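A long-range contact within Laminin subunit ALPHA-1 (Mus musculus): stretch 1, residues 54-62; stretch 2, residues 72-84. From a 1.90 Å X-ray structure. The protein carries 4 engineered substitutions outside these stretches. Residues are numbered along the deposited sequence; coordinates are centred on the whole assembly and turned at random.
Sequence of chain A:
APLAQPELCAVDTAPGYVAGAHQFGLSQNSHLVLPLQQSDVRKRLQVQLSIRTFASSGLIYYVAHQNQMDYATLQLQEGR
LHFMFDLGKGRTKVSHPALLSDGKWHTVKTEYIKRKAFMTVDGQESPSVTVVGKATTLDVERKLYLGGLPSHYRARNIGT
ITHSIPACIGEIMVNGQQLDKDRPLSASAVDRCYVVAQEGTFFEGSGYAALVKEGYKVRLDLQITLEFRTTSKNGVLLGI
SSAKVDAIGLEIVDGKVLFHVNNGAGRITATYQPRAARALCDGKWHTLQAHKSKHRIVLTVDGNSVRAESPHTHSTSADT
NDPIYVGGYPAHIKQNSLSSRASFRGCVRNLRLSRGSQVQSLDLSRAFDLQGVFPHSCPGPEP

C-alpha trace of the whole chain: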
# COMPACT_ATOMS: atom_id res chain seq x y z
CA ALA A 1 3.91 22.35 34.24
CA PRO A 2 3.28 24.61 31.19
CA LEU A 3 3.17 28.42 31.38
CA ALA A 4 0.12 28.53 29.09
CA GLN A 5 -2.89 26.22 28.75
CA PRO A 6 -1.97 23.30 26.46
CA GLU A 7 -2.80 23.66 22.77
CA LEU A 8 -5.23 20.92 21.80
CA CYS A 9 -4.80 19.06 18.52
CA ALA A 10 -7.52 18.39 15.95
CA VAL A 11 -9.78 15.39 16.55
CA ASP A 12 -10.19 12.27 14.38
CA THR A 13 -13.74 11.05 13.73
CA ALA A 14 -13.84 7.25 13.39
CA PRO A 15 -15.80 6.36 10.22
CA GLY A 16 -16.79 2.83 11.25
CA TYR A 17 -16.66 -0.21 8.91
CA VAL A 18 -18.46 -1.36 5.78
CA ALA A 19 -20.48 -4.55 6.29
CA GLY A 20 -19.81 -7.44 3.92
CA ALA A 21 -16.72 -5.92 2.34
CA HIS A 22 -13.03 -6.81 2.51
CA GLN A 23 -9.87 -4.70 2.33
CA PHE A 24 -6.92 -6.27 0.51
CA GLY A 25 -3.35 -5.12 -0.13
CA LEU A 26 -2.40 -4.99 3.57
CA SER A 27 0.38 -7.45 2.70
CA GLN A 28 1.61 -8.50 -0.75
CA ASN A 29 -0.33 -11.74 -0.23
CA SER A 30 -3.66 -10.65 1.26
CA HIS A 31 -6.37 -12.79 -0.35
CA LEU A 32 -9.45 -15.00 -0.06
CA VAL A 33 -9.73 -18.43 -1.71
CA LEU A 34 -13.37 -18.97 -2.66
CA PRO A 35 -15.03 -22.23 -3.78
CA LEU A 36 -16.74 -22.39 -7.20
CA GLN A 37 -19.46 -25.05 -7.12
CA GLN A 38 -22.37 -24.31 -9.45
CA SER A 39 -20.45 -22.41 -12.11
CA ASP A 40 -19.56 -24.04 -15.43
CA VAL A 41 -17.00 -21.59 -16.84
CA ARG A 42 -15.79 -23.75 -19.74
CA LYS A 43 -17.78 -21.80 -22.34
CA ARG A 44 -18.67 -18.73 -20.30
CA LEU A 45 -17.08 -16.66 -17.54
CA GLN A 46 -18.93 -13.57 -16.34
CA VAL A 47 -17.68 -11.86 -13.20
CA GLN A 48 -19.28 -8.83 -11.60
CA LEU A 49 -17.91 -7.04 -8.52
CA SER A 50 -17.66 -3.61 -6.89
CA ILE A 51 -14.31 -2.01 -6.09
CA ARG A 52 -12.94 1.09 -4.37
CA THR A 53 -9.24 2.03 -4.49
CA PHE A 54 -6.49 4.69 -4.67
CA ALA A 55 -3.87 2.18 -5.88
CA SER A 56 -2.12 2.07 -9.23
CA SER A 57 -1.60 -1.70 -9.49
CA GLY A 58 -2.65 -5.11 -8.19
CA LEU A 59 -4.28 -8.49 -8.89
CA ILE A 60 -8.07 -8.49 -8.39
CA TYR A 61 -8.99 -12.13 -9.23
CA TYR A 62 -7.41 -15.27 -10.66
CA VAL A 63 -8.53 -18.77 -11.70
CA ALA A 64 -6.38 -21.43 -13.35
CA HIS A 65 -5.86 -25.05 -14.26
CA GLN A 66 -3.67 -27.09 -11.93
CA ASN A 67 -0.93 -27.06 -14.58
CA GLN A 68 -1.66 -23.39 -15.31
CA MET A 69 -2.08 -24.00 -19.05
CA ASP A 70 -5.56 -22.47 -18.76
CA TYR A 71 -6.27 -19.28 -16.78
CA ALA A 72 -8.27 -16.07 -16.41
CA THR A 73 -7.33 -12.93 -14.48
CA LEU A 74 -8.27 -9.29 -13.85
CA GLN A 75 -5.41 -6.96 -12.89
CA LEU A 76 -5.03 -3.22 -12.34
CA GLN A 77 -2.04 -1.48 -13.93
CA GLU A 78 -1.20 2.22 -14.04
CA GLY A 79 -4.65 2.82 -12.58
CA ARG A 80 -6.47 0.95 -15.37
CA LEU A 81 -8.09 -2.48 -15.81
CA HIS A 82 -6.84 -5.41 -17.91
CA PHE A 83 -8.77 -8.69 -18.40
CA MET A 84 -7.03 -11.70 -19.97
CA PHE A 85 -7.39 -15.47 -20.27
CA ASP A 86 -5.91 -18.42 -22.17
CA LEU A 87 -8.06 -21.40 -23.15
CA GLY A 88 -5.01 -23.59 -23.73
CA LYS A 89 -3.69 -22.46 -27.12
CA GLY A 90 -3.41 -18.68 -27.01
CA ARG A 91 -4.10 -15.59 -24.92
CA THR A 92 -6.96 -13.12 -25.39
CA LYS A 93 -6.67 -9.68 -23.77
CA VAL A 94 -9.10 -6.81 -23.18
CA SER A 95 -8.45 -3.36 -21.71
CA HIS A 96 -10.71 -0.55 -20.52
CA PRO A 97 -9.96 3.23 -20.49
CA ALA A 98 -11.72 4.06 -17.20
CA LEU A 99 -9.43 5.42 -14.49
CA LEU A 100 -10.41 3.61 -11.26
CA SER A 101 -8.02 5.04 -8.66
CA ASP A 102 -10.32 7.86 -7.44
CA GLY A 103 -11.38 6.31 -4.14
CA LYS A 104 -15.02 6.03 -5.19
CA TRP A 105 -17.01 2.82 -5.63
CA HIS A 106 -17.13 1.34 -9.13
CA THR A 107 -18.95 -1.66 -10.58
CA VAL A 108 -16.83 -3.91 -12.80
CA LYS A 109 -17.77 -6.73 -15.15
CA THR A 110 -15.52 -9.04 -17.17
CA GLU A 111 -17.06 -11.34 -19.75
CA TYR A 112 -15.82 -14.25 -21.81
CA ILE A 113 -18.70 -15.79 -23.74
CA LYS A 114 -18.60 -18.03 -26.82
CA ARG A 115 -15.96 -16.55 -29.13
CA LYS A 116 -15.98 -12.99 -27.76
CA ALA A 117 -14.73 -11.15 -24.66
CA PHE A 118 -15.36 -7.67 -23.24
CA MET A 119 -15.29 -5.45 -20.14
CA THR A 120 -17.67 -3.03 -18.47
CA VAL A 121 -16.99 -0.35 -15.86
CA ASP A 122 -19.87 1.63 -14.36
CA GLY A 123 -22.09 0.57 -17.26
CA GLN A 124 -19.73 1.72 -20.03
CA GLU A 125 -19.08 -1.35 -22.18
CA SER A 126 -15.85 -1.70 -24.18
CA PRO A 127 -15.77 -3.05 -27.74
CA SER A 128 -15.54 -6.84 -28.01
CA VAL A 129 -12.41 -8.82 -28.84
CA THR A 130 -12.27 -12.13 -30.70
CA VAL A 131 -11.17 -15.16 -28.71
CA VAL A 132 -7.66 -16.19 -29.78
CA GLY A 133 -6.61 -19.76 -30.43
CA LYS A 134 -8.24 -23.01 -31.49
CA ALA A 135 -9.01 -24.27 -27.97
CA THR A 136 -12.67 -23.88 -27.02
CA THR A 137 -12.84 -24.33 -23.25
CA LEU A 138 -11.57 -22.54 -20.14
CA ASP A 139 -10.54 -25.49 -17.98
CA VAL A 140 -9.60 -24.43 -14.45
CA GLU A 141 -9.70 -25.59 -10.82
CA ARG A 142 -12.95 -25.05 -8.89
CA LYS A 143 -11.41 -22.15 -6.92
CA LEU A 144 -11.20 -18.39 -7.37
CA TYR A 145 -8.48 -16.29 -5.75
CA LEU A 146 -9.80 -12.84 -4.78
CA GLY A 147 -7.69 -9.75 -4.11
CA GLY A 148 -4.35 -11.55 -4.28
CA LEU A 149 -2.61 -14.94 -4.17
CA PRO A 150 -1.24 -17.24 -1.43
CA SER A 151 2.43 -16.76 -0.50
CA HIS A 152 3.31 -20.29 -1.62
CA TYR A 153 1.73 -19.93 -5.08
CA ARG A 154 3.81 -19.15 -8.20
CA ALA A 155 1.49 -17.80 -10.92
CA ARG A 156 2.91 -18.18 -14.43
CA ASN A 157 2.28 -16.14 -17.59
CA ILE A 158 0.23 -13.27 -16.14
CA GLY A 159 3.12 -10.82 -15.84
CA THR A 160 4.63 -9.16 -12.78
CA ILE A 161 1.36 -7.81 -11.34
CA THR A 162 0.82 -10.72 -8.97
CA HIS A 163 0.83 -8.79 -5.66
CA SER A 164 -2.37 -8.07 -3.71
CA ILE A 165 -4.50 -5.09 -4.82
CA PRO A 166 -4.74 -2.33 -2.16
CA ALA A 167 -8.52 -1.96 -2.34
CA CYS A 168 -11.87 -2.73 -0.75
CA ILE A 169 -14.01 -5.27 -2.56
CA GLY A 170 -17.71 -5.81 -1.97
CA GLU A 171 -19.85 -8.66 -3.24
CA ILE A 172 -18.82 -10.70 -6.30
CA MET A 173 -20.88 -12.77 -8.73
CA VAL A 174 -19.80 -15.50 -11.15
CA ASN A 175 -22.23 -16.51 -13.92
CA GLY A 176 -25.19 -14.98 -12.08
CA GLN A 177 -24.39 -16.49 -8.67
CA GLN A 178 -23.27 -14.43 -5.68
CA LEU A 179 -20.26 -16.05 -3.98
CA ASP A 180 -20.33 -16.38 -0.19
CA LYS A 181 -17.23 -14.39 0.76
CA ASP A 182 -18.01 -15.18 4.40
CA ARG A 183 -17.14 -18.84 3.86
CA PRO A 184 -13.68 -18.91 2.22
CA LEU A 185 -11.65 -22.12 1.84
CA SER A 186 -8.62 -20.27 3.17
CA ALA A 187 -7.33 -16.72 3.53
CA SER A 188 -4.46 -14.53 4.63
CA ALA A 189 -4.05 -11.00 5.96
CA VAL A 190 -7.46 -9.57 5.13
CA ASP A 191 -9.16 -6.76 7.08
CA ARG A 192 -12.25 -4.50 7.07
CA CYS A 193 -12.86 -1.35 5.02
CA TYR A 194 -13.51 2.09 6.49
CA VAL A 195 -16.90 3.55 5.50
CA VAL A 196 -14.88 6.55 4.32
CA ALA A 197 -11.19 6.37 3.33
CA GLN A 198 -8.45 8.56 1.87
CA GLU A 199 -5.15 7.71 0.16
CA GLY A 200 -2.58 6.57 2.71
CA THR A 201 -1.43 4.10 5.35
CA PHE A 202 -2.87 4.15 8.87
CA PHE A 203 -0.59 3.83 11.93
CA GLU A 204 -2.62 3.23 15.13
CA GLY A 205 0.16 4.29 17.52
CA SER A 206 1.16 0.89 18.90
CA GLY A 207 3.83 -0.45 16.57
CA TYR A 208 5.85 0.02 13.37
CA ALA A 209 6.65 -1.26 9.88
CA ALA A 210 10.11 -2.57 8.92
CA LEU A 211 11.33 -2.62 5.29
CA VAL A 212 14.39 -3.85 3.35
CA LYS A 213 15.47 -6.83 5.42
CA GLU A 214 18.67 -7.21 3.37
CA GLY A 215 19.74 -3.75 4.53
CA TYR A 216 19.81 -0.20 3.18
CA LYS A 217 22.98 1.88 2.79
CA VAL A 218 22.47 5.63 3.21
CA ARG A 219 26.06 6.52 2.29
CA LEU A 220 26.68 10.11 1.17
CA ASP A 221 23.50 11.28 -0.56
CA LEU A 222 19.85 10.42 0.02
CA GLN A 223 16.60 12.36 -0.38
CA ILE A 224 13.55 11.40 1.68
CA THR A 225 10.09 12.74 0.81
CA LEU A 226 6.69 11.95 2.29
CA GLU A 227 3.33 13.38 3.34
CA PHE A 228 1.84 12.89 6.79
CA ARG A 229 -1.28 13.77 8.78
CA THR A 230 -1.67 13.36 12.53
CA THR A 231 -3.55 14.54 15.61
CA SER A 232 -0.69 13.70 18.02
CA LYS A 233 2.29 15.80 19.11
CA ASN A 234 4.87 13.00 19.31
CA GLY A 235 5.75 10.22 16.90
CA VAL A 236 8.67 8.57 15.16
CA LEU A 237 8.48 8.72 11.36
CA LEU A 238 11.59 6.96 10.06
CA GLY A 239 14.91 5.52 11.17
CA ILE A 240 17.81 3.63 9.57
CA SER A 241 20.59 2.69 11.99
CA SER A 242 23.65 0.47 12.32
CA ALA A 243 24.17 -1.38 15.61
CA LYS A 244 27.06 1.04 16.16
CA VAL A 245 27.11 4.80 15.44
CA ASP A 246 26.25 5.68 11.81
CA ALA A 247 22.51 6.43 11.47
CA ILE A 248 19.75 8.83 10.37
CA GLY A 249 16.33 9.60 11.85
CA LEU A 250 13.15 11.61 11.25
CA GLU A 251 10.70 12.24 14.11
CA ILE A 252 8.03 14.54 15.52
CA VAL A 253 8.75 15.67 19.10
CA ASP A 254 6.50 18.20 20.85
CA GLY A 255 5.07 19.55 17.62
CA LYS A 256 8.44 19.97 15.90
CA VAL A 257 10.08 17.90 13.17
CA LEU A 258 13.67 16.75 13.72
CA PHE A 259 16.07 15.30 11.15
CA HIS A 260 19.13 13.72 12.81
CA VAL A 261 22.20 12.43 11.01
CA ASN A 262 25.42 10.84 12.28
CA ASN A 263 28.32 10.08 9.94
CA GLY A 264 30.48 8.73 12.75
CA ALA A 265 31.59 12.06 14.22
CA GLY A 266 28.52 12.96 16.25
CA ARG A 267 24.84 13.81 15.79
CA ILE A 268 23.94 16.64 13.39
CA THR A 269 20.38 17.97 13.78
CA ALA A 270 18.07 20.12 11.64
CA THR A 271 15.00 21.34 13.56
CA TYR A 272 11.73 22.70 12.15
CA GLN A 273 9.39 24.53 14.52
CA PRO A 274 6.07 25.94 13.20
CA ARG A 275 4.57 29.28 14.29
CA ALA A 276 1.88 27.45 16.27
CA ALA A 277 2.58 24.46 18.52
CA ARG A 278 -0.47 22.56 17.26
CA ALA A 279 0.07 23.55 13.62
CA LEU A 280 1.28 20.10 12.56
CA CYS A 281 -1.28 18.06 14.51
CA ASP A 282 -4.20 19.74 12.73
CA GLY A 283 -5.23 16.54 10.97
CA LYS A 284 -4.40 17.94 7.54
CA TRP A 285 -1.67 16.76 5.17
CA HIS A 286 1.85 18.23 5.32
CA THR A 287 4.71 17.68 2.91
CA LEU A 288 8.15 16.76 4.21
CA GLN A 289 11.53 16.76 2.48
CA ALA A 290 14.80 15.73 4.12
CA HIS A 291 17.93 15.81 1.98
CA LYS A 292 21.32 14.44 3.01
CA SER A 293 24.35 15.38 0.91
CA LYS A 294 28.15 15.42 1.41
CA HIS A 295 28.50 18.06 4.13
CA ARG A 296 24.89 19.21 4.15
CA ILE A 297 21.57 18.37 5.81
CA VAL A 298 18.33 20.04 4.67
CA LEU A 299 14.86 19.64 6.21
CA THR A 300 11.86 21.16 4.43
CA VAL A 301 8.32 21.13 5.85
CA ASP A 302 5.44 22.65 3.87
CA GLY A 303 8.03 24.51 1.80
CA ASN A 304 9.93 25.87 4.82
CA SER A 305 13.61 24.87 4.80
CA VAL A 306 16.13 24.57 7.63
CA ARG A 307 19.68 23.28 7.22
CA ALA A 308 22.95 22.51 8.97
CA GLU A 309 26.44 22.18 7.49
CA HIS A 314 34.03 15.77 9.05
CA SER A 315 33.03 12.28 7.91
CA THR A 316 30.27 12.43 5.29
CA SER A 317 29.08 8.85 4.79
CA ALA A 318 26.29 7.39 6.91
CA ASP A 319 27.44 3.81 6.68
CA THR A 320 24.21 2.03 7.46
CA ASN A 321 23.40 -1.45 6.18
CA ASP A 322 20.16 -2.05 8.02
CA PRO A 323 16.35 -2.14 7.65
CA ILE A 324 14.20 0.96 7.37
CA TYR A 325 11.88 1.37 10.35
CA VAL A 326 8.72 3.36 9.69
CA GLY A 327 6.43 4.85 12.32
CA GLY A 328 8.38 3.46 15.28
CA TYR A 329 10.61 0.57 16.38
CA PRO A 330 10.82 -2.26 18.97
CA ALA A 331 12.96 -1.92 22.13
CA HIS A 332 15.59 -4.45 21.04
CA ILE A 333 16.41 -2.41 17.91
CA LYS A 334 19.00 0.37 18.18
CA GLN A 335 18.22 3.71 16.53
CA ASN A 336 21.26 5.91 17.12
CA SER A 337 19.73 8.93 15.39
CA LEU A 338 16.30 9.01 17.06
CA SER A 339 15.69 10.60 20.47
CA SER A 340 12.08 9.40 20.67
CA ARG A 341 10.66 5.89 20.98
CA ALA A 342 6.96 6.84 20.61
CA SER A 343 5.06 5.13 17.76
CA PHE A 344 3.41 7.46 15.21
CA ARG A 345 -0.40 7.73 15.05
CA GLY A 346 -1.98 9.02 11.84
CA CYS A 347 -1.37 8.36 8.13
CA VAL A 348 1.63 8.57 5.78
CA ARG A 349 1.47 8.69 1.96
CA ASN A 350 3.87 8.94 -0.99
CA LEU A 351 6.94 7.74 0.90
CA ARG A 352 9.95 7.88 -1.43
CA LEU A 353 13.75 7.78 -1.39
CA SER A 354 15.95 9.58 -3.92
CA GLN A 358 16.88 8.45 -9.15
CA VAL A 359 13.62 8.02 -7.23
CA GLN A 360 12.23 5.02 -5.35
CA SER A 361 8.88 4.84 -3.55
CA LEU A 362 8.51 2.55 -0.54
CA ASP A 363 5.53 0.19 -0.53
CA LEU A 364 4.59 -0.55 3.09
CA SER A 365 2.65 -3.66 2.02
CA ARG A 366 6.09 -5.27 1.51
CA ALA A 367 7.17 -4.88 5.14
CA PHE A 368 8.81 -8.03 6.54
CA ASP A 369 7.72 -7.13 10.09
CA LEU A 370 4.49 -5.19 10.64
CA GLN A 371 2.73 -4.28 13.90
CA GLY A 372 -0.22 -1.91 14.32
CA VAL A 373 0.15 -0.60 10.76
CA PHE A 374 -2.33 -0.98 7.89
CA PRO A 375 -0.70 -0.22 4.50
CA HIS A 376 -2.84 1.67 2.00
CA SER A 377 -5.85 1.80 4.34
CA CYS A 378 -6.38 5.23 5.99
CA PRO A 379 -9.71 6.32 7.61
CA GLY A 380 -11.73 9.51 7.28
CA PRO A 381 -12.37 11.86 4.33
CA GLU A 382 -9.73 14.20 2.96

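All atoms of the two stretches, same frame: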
# COMPACT_ATOMS: atom_id res chain seq x y z
N PHE A 54 -7.32 3.52 -4.36
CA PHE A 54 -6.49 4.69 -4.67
C PHE A 54 -5.21 4.15 -5.32
O PHE A 54 -4.36 4.93 -5.78
CB PHE A 54 -6.09 5.46 -3.41
CG PHE A 54 -7.23 6.20 -2.74
CD1 PHE A 54 -7.83 5.68 -1.60
CD2 PHE A 54 -7.65 7.43 -3.23
CE1 PHE A 54 -8.84 6.39 -0.94
CE2 PHE A 54 -8.65 8.15 -2.59
CZ PHE A 54 -9.25 7.63 -1.44
N ALA A 55 -5.07 2.83 -5.35
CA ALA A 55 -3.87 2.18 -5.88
C ALA A 55 -3.65 2.25 -7.38
O ALA A 55 -4.58 2.48 -8.15
CB ALA A 55 -3.84 0.73 -5.42
N SER A 56 -2.42 2.04 -7.80
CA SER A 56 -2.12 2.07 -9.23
C SER A 56 -2.02 0.66 -9.81
O SER A 56 -2.23 0.48 -11.01
CB SER A 56 -0.82 2.83 -9.49
OG SER A 56 0.30 2.10 -9.03
N SER A 57 -1.73 -0.34 -8.98
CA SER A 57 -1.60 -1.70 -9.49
C SER A 57 -1.95 -2.80 -8.50
O SER A 57 -1.87 -2.60 -7.28
CB SER A 57 -0.17 -1.94 -9.97
OG SER A 57 0.73 -1.97 -8.87
N GLY A 58 -2.31 -3.97 -9.03
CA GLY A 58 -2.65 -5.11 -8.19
C GLY A 58 -3.53 -6.16 -8.87
O GLY A 58 -4.24 -5.86 -9.84
N LEU A 59 -3.48 -7.39 -8.36
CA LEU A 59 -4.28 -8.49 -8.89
C LEU A 59 -5.64 -8.50 -8.19
O LEU A 59 -5.70 -8.50 -6.96
CB LEU A 59 -3.55 -9.82 -8.69
CG LEU A 59 -4.22 -11.09 -9.25
CD1 LEU A 59 -3.17 -12.14 -9.59
CD2 LEU A 59 -5.22 -11.63 -8.24
N ILE A 60 -6.73 -8.51 -8.96
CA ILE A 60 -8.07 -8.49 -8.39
C ILE A 60 -8.67 -9.90 -8.26
O ILE A 60 -9.25 -10.23 -7.22
CB ILE A 60 -8.98 -7.57 -9.21
CG1 ILE A 60 -8.38 -6.15 -9.23
CG2 ILE A 60 -10.39 -7.57 -8.62
CD1 ILE A 60 -9.02 -5.18 -10.23
N TYR A 61 -8.55 -10.73 -9.31
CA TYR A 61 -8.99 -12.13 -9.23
C TYR A 61 -8.21 -13.01 -10.19
O TYR A 61 -7.69 -12.53 -11.21
CB TYR A 61 -10.51 -12.28 -9.45
CG TYR A 61 -11.02 -12.27 -10.88
CD1 TYR A 61 -10.73 -13.31 -11.76
CD2 TYR A 61 -11.84 -11.24 -11.34
CE1 TYR A 61 -11.25 -13.33 -13.05
CE2 TYR A 61 -12.36 -11.25 -12.63
CZ TYR A 61 -12.06 -12.30 -13.48
OH TYR A 61 -12.58 -12.32 -14.75
N TYR A 62 -8.13 -14.29 -9.86
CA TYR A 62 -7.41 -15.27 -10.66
C TYR A 62 -7.99 -16.68 -10.53
O TYR A 62 -8.40 -17.09 -9.44
CB TYR A 62 -5.94 -15.27 -10.21
CG TYR A 62 -5.05 -16.33 -10.80
CD1 TYR A 62 -4.50 -16.18 -12.08
CD2 TYR A 62 -4.73 -17.48 -10.08
CE1 TYR A 62 -3.64 -17.14 -12.60
CE2 TYR A 62 -3.87 -18.45 -10.60
CZ TYR A 62 -3.33 -18.27 -11.85
OH TYR A 62 -2.48 -19.22 -12.36
N ALA A 72 -7.50 -17.29 -16.20
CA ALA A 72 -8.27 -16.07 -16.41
C ALA A 72 -7.93 -15.15 -15.25
O ALA A 72 -7.90 -15.60 -14.10
CB ALA A 72 -9.76 -16.37 -16.43
N THR A 73 -7.68 -13.88 -15.53
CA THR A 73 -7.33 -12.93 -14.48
C THR A 73 -7.75 -11.49 -14.80
O THR A 73 -7.94 -11.12 -15.96
CB THR A 73 -5.80 -12.97 -14.21
OG1 THR A 73 -5.47 -12.06 -13.15
CG2 THR A 73 -5.03 -12.57 -15.46
N LEU A 74 -7.92 -10.70 -13.74
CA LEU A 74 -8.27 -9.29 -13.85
C LEU A 74 -7.24 -8.58 -12.98
O LEU A 74 -7.14 -8.84 -11.77
CB LEU A 74 -9.68 -9.01 -13.31
CG LEU A 74 -10.08 -7.53 -13.25
CD1 LEU A 74 -10.20 -6.97 -14.67
CD2 LEU A 74 -11.39 -7.34 -12.51
N GLN A 75 -6.46 -7.69 -13.59
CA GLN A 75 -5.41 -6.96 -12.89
C GLN A 75 -5.51 -5.46 -13.15
O GLN A 75 -6.03 -5.04 -14.18
CB GLN A 75 -4.03 -7.45 -13.35
CG GLN A 75 -3.75 -8.91 -13.08
CD GLN A 75 -2.65 -9.47 -13.98
OE1 GLN A 75 -2.78 -9.45 -15.20
NE2 GLN A 75 -1.59 -9.99 -13.38
N LEU A 76 -5.03 -4.67 -12.20
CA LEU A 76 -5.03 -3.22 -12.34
C LEU A 76 -3.58 -2.84 -12.63
O LEU A 76 -2.66 -3.39 -12.02
CB LEU A 76 -5.47 -2.54 -11.05
CG LEU A 76 -5.63 -1.02 -11.16
CD1 LEU A 76 -6.90 -0.70 -11.96
CD2 LEU A 76 -5.72 -0.40 -9.76
N GLN A 77 -3.38 -1.92 -13.57
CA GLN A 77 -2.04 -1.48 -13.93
C GLN A 77 -2.09 -0.02 -14.36
O GLN A 77 -2.88 0.36 -15.23
CB GLN A 77 -1.47 -2.33 -15.06
CG GLN A 77 -0.08 -1.90 -15.51
CD GLN A 77 0.46 -2.75 -16.64
OE1 GLN A 77 0.92 -3.87 -16.43
NE2 GLN A 77 0.39 -2.22 -17.86
N GLU A 78 -1.24 0.80 -13.74
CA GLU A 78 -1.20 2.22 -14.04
C GLU A 78 -2.60 2.81 -13.87
O GLU A 78 -3.01 3.68 -14.63
CB GLU A 78 -0.68 2.47 -15.46
CG GLU A 78 0.76 1.99 -15.68
CD GLU A 78 1.27 2.27 -17.09
OE1 GLU A 78 0.62 1.84 -18.07
OE2 GLU A 78 2.33 2.92 -17.22
N GLY A 79 -3.32 2.32 -12.87
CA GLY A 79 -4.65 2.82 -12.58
C GLY A 79 -5.76 2.33 -13.49
O GLY A 79 -6.91 2.74 -13.30
N ARG A 80 -5.45 1.46 -14.45
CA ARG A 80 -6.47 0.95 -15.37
C ARG A 80 -6.60 -0.58 -15.38
O ARG A 80 -5.65 -1.30 -15.06
CB ARG A 80 -6.20 1.47 -16.78
CG ARG A 80 -6.36 2.98 -16.91
CD ARG A 80 -6.35 3.43 -18.37
NE ARG A 80 -6.80 4.82 -18.51
CZ ARG A 80 -6.12 5.88 -18.08
NH1 ARG A 80 -4.95 5.73 -17.47
NH2 ARG A 80 -6.62 7.10 -18.24
N LEU A 81 -7.78 -1.05 -15.78
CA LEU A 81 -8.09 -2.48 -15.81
C LEU A 81 -7.72 -3.26 -17.06
O LEU A 81 -7.89 -2.79 -18.19
CB LEU A 81 -9.58 -2.67 -15.53
CG LEU A 81 -10.08 -2.16 -14.17
CD1 LEU A 81 -11.60 -2.24 -14.09
CD2 LEU A 81 -9.44 -3.00 -13.07
N HIS A 82 -7.23 -4.48 -16.84
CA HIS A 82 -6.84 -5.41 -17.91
C HIS A 82 -7.41 -6.80 -17.58
O HIS A 82 -7.17 -7.34 -16.50
CB HIS A 82 -5.31 -5.50 -18.01
CG HIS A 82 -4.66 -4.19 -18.31
ND1 HIS A 82 -4.53 -3.69 -19.59
CD2 HIS A 82 -4.12 -3.25 -17.49
CE1 HIS A 82 -3.94 -2.51 -19.54
NE2 HIS A 82 -3.69 -2.22 -18.28
N PHE A 83 -8.15 -7.37 -18.53
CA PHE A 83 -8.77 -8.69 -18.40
C PHE A 83 -8.17 -9.63 -19.45
O PHE A 83 -8.23 -9.32 -20.64
CB PHE A 83 -10.29 -8.56 -18.60
CG PHE A 83 -11.02 -9.88 -18.77
CD1 PHE A 83 -10.80 -10.95 -17.91
CD2 PHE A 83 -11.99 -10.02 -19.77
CE1 PHE A 83 -11.53 -12.15 -18.05
CE2 PHE A 83 -12.72 -11.20 -19.91
CZ PHE A 83 -12.50 -12.27 -19.05
N MET A 84 -7.60 -10.75 -19.02
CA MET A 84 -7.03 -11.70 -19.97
C MET A 84 -7.19 -13.15 -19.54
O MET A 84 -7.27 -13.47 -18.35
CB MET A 84 -5.55 -11.39 -20.21
CG MET A 84 -4.61 -11.81 -19.09
SD MET A 84 -2.86 -11.52 -19.54
CE MET A 84 -2.73 -9.75 -19.28

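Strand 58-62 runs antiparallel to strand 72-77, their axes 4.6 Å apart at closest approach, and the contact buries 686 Å² summed over both sides. Gly58 and Leu76 form a hydrogen-bonded pair, with Gly58 N to Leu76 O at 3.1 Å and Leu76 N to Gly58 O at 2.8 Å. Gly58 adopts phi/psi of 158/157, where a CB would be jammed against the carbonyl O of the preceding residue, so the backbone itself calls for glycine.

Leu59 still pairs with Gln75, but between Leu59 and Tyr61 the register slips by one residue in a beta bulge. Leu74 O accepts from both Ile60 N (2.9 Å) and, weakly, Tyr61 N (3.4 Å), while Leu74 N returns a bond to Tyr61 O (3.1 Å). The bulge is marked by the psi of -46° at Ile60, and it turns the CA-to-CB bond of this residue toward the second stretch. With chi1 m and chi2 t, Ile60 places CD1 3.9 Å from Leu74 CD2 and 3.6 Å from Leu81 CD2, an apolar cluster suited to a branched aliphatic chain. Leu74 (t, p) and Leu81 (m, t) supply those methyl groups; Leu81 starts sideways, but its end comes nearer.

Tyr61 and Leu74 share a face of the sheet. A p chi1 of 81° brings the tyrosine ring back over its partner: Leu74 CB lies 3.9 Å from the centroid of the Tyr61 ring, over one face in a CH-pi contact. The ring end extends to Phe83, with Tyr61 OH 3.5 Å from Phe83 CE1; the hydroxyl is hydrogen-bonded elsewhere in the structure, which lets a polar tip sit in a buried place.

Leu59, Tyr62, Thr73 and Gln75 occupy the opposite face. Thr73, with chi1 t, directs OG1 to Tyr61 O (3.0 Å), so this carbonyl accepts from both a side chain and the backbone. Thr73 CB meets the edge of the Tyr62 ring, 4.1 Å from Tyr62 CD1. Leu59 (t, t) packs against Gln75 (chi1 m), CG to CG at 4.4 Å, using the aliphatic part of the glutamine; Gln75 NE2 finds its partner elsewhere in the structure.

At the other end, a type I' turn from Gln77 to Arg80 presents Gly79 N to Ser56 O (2.8 Å, nearly linear at 169°). Gly79 has a positive phi of 78°, which favours glycine. Leu76 (t, p) packs beside this link, its CD2 3.5 Å from Ala55 O, a carbonyl buried without a polar partner.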